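PDB 1L1L: ribonucleoside triphosphate reductase from Lactobacillus leichmannii, which catalyses the reduction of ribonucleoside triphosphates to deoxyribonucleoside triphosphates, as a B12-dependent, allosterically regulated class II monomer. Local coordinates for residues K448-F452 and S453-W457; I463-K466 and N467-I470. One frame throughout, in Å; residues are numbered along the deposited sequence.

Contact 1: K448-F452 and S453-W457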
loop_
_atom_site.group_PDB
_atom_site.type_symbol
_atom_site.label_atom_id
_atom_site.label_comp_id
_atom_site.label_asym_id
_atom_site.label_seq_id
_atom_site.Cartn_x
_atom_site.Cartn_y
_atom_site.Cartn_z
ATOM N N LYS A 448 10.606 5.204 13.184
ATOM C CA LYS A 448 10.813 6.544 13.708
ATOM C C LYS A 448 11.794 7.328 12.848
ATOM O O LYS A 448 11.606 8.519 12.602
ATOM C CB LYS A 448 11.344 6.484 15.141
ATOM C CG LYS A 448 11.179 7.789 15.894
ATOM C CD LYS A 448 9.732 7.952 16.352
ATOM C CE LYS A 448 9.496 9.306 16.986
ATOM N NZ LYS A 448 8.204 9.331 17.716
ATOM N N ARG A 449 12.852 6.665 12.395
ATOM C CA ARG A 449 13.843 7.339 11.572
ATOM C C ARG A 449 13.279 7.789 10.227
ATOM O O ARG A 449 13.547 8.905 9.769
ATOM C CB ARG A 449 15.070 6.447 11.375
ATOM C CG ARG A 449 16.068 6.511 12.563
ATOM C CD ARG A 449 17.433 5.898 12.196
ATOM N NE ARG A 449 17.360 4.450 11.983
ATOM C CZ ARG A 449 17.237 3.547 12.947
ATOM N NH1 ARG A 449 17.172 3.922 14.221
ATOM N NH2 ARG A 449 17.174 2.259 12.638
ATOM N N VAL A 450 12.486 6.931 9.593
ATOM C CA VAL A 450 11.901 7.295 8.312
ATOM C C VAL A 450 11.218 8.668 8.419
ATOM O O VAL A 450 11.236 9.452 7.469
ATOM C CB VAL A 450 10.875 6.221 7.852
ATOM C CG1 VAL A 450 10.111 6.699 6.628
ATOM C CG2 VAL A 450 11.598 4.928 7.528
ATOM N N THR A 451 10.640 8.970 9.577
ATOM C CA THR A 451 9.962 10.254 9.762
ATOM C C THR A 451 10.880 11.478 9.667
ATOM O O THR A 451 10.405 12.616 9.698
ATOM C CB THR A 451 9.207 10.321 11.107
ATOM O OG1 THR A 451 10.141 10.444 12.190
ATOM C CG2 THR A 451 8.368 9.079 11.304
ATOM N N PHE A 452 12.191 11.259 9.563
ATOM C CA PHE A 452 13.117 12.381 9.429
ATOM C C PHE A 452 13.632 12.499 7.996
ATOM O O PHE A 452 14.516 13.313 7.708
ATOM C CB PHE A 452 14.300 12.248 10.404
ATOM C CG PHE A 452 13.932 12.487 11.842
ATOM C CD1 PHE A 452 13.407 11.466 12.619
ATOM C CD2 PHE A 452 14.099 13.746 12.417
ATOM C CE1 PHE A 452 13.051 11.685 13.945
ATOM C CE2 PHE A 452 13.745 13.975 13.747
ATOM C CZ PHE A 452 13.222 12.946 14.512
ATOM N N SER A 453 13.081 11.692 7.094
ATOM C CA SER A 453 13.488 11.741 5.690
ATOM C C SER A 453 12.928 13.005 5.027
ATOM O O SER A 453 12.096 13.700 5.609
ATOM C CB SER A 453 13.002 10.487 4.950
ATOM O OG SER A 453 11.609 10.297 5.123
ATOM N N PRO A 454 13.389 13.329 3.806
ATOM C CA PRO A 454 12.913 14.524 3.095
ATOM C C PRO A 454 11.491 14.363 2.549
ATOM O O PRO A 454 11.188 13.361 1.901
ATOM C CB PRO A 454 13.923 14.680 1.957
ATOM C CG PRO A 454 15.138 13.915 2.428
ATOM C CD PRO A 454 14.514 12.717 3.080
ATOM N N TYR A 455 10.627 15.336 2.819
ATOM C CA TYR A 455 9.250 15.303 2.309
ATOM C C TYR A 455 8.995 16.543 1.459
ATOM O O TYR A 455 9.310 17.653 1.875
ATOM C CB TYR A 455 8.234 15.237 3.453
ATOM C CG TYR A 455 8.210 13.907 4.174
ATOM C CD1 TYR A 455 8.955 13.710 5.336
ATOM C CD2 TYR A 455 7.459 12.831 3.683
ATOM C CE1 TYR A 455 8.957 12.483 5.997
ATOM C CE2 TYR A 455 7.457 11.589 4.342
ATOM C CZ TYR A 455 8.215 11.427 5.503
ATOM O OH TYR A 455 8.252 10.213 6.173
ATOM N N ASP A 456 8.408 16.352 0.277
ATOM C CA ASP A 456 8.147 17.459 -0.647
ATOM C C ASP A 456 6.992 18.409 -0.320
ATOM O O ASP A 456 7.039 19.584 -0.677
ATOM C CB ASP A 456 7.931 16.929 -2.070
ATOM C CG ASP A 456 9.128 16.158 -2.605
ATOM O OD1 ASP A 456 10.286 16.504 -2.280
ATOM O OD2 ASP A 456 8.913 15.206 -3.371
ATOM N N TRP A 457 5.950 17.915 0.338
ATOM C CA TRP A 457 4.807 18.769 0.646
ATOM C C TRP A 457 4.813 19.366 2.034
ATOM O O TRP A 457 5.062 18.676 3.027
ATOM C CB TRP A 457 3.500 18.008 0.430
ATOM C CG TRP A 457 3.332 17.580 -0.971
ATOM C CD1 TRP A 457 3.889 16.491 -1.564
ATOM C CD2 TRP A 457 2.595 18.263 -1.989
ATOM N NE1 TRP A 457 3.548 16.449 -2.891
ATOM C CE2 TRP A 457 2.751 17.527 -3.178
ATOM C CE3 TRP A 457 1.820 19.429 -2.012
ATOM C CZ2 TRP A 457 2.160 17.914 -4.382
ATOM C CZ3 TRP A 457 1.231 19.814 -3.211
ATOM C CH2 TRP A 457 1.404 19.059 -4.375
HETATM O O HOH W 1 11.360 15.181 8.076
#

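Contact 2: I463-K466 and N467-I470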
loop_
_atom_site.group_PDB
_atom_site.type_symbol
_atom_site.label_atom_id
_atom_site.label_comp_id
_atom_site.label_asym_id
_atom_site.label_seq_id
_atom_site.Cartn_x
_atom_site.Cartn_y
_atom_site.Cartn_z
ATOM N N ILE A 463 2.353 17.886 9.527
ATOM C CA ILE A 463 1.618 16.832 10.210
ATOM C C ILE A 463 2.542 15.758 10.789
ATOM O O ILE A 463 2.303 15.253 11.885
ATOM C CB ILE A 463 0.588 16.156 9.270
ATOM C CG1 ILE A 463 -0.288 15.206 10.078
ATOM C CG2 ILE A 463 1.286 15.385 8.170
ATOM C CD1 ILE A 463 -1.083 15.894 11.161
ATOM N N ILE A 464 3.585 15.405 10.050
ATOM C CA ILE A 464 4.527 14.389 10.512
ATOM C C ILE A 464 5.301 14.897 11.732
ATOM O O ILE A 464 5.539 14.149 12.693
ATOM C CB ILE A 464 5.518 14.013 9.397
ATOM C CG1 ILE A 464 4.775 13.300 8.268
ATOM C CG2 ILE A 464 6.605 13.111 9.945
ATOM C CD1 ILE A 464 5.626 13.057 7.063
ATOM N N GLN A 465 5.686 16.171 11.685
ATOM C CA GLN A 465 6.410 16.802 12.782
ATOM C C GLN A 465 5.577 16.693 14.054
ATOM O O GLN A 465 6.095 16.439 15.142
ATOM C CB GLN A 465 6.663 18.277 12.458
ATOM C CG GLN A 465 7.181 19.100 13.632
ATOM C CD GLN A 465 8.553 18.656 14.113
ATOM O OE1 GLN A 465 9.526 18.673 13.352
ATOM N NE2 GLN A 465 8.640 18.262 15.384
ATOM N N LYS A 466 4.272 16.868 13.899
ATOM C CA LYS A 466 3.364 16.809 15.027
ATOM C C LYS A 466 3.016 15.390 15.457
ATOM O O LYS A 466 2.848 15.133 16.650
ATOM C CB LYS A 466 2.086 17.585 14.690
ATOM C CG LYS A 466 1.002 17.516 15.751
ATOM C CD LYS A 466 -0.224 18.293 15.307
ATOM C CE LYS A 466 -1.407 18.020 16.213
ATOM N NZ LYS A 466 -2.657 18.648 15.685
ATOM N N ASN A 467 2.919 14.469 14.496
ATOM C CA ASN A 467 2.553 13.082 14.802
ATOM C C ASN A 467 3.664 12.037 14.921
ATOM O O ASN A 467 3.617 11.195 15.813
ATOM C CB ASN A 467 1.528 12.566 13.784
ATOM C CG ASN A 467 0.179 13.238 13.921
ATOM O OD1 ASN A 467 -0.089 13.928 14.905
ATOM N ND2 ASN A 467 -0.689 13.022 12.938
ATOM N N ARG A 468 4.641 12.071 14.024
ATOM C CA ARG A 468 5.728 11.086 14.056
ATOM C C ARG A 468 5.110 9.693 14.115
ATOM O O ARG A 468 5.619 8.797 14.788
ATOM C CB ARG A 468 6.621 11.307 15.284
ATOM C CG ARG A 468 7.343 12.643 15.293
ATOM C CD ARG A 468 8.376 12.725 14.185
ATOM N NE ARG A 468 9.043 14.024 14.173
ATOM C CZ ARG A 468 9.953 14.395 13.277
ATOM N NH1 ARG A 468 10.317 13.564 12.309
ATOM N NH2 ARG A 468 10.493 15.606 13.343
ATOM N N ARG A 469 3.999 9.521 13.403
ATOM C CA ARG A 469 3.285 8.251 13.393
ATOM C C ARG A 469 4.111 7.082 12.840
ATOM O O ARG A 469 4.830 7.214 11.851
ATOM C CB ARG A 469 1.981 8.389 12.577
ATOM C CG ARG A 469 0.965 7.279 12.826
ATOM C CD ARG A 469 -0.154 7.284 11.776
ATOM N NE ARG A 469 -0.919 8.525 11.787
ATOM C CZ ARG A 469 -1.921 8.782 12.617
ATOM N NH1 ARG A 469 -2.292 7.879 13.514
ATOM N NH2 ARG A 469 -2.551 9.948 12.549
ATOM N N ILE A 470 4.022 5.938 13.510
ATOM C CA ILE A 470 4.707 4.750 13.034
ATOM C C ILE A 470 3.669 3.646 13.006
ATOM O O ILE A 470 2.663 3.713 13.713
ATOM C CB ILE A 470 5.910 4.342 13.935
ATOM C CG1 ILE A 470 5.457 4.045 15.360
ATOM C CG2 ILE A 470 6.958 5.435 13.912
ATOM C CD1 ILE A 470 6.624 3.613 16.279
HETATM O O HOH W 2 8.715 15.892 16.136
#

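Contact 1: K448-F452 and S453-W457
Val450 O takes two hydrogen bonds from Ser453, one from the backbone and one from the side chain. Ser453 N lies above the carbonyl plane, 2.9 Å from Val450 O, and its N-H points well at the oxygen (162°). Ser453 OG comes in the carbonyl plane instead, a short 2.5 Å from Val450 O, brought back over the turn because its first torsion (chi1 53°) sets it between its own N and carbonyl carbon. The Tyr455 ring returns to the turn, at about a right angle to the Val450 side chain; its OH lies 3.3 Å from Val450 O and 4.0 Å from Val450 CG1, but bonds to Asn117. A water at the edge of this ring, in its plane, donates to both Thr451 O and Ser453 O and so ties the two limbs together. One step back, Thr451 OG1 donates to Lys448 O at a very short 2.5 Å, while Phe452 N bonds Arg449 O. Farther out, salt bridges run from Lys448 to Asp529 and from Arg449 NH1 to Glu81, and Arg449 NE hydrogen-bonds Asn59. This is a type I beta turn, Val450 to Ser453, reinforced by a serine side chain where helix 436-450 gives way to the loop.

Contact 2: I463-K466 and N467-I470
Helix 458-467 ends here in a local contact, with Asn467 and Arg468 packing against the last turn just before the chain enters strand 471-474. Two backbone bonds hold the end together: Asn467 N reaches Ile463 O at 2.8 Å, and Arg468 N reaches Ile464 O at 2.6 Å, both bent, with N-H to oxygen angles near 145°. Arg468 then leaves helical geometry with a positive phi.

The Asn467 side chain projects from the flank of the helix, its CG beside its own backbone N, and leans back toward Ile463 so that ND2 lies 3.4 Å from Ile463 CD1. That nitrogen is bonded to Glu417, which also pairs with Arg469. On the flank of Asn467, the Lys466 side chain runs alongside in the same direction, fully extended toward Asp401.

Arg468 runs back alongside the last turn. A bend at chi2 (-67°) swings its chain past Ile464 O, with CD 3.5 Å from that oxygen, and lays one face of the guanidinium over Gln465 CA. The Gln465 side chain, itself bent at chi2, lies beside it and points the same way, the amide standing nearly perpendicular to the guanidinium (89°), with OE1 3.2 Å from Arg468 NH2. A water in the guanidinium plane completes this side: it accepts from Arg468 NE at 2.7 Å and donates to Gln465 O at 2.9 Å, an oxygen that also receives Asn539 ND2. NH1 of the same arginine probably bonds Thr451. This is a helix C-terminus ending at a positive-phi residue, with the arginine side chain packed separately against the last turn, at the junction of helix 458-467 with a strand of the mixed sheet that includes 421-424.

How the contacts relate
Both contacts lie where a helix runs out, the consecutive helices 436-450 and 458-467, and their centres are about 9 Å apart. Contact 1 is the more buried, and a short serine hydroxyl backs up its turn by bonding a backbone carbonyl; contact 2 is partly buried, with Gln465 and Lys466 exposed, and relies on a long arginine laid along the helix. Each has a bridging water. They meet directly: the Arg468 guanidinium, whose NH1 is 3.1 Å from Thr451 OG1, makes a cation-pi contact with Phe452. Alongside this polar bridge, Ile464 of helix 458-467 packs on the Tyr455 ring of the loop joining the helices, CD1 lying 3.4 Å from CZ.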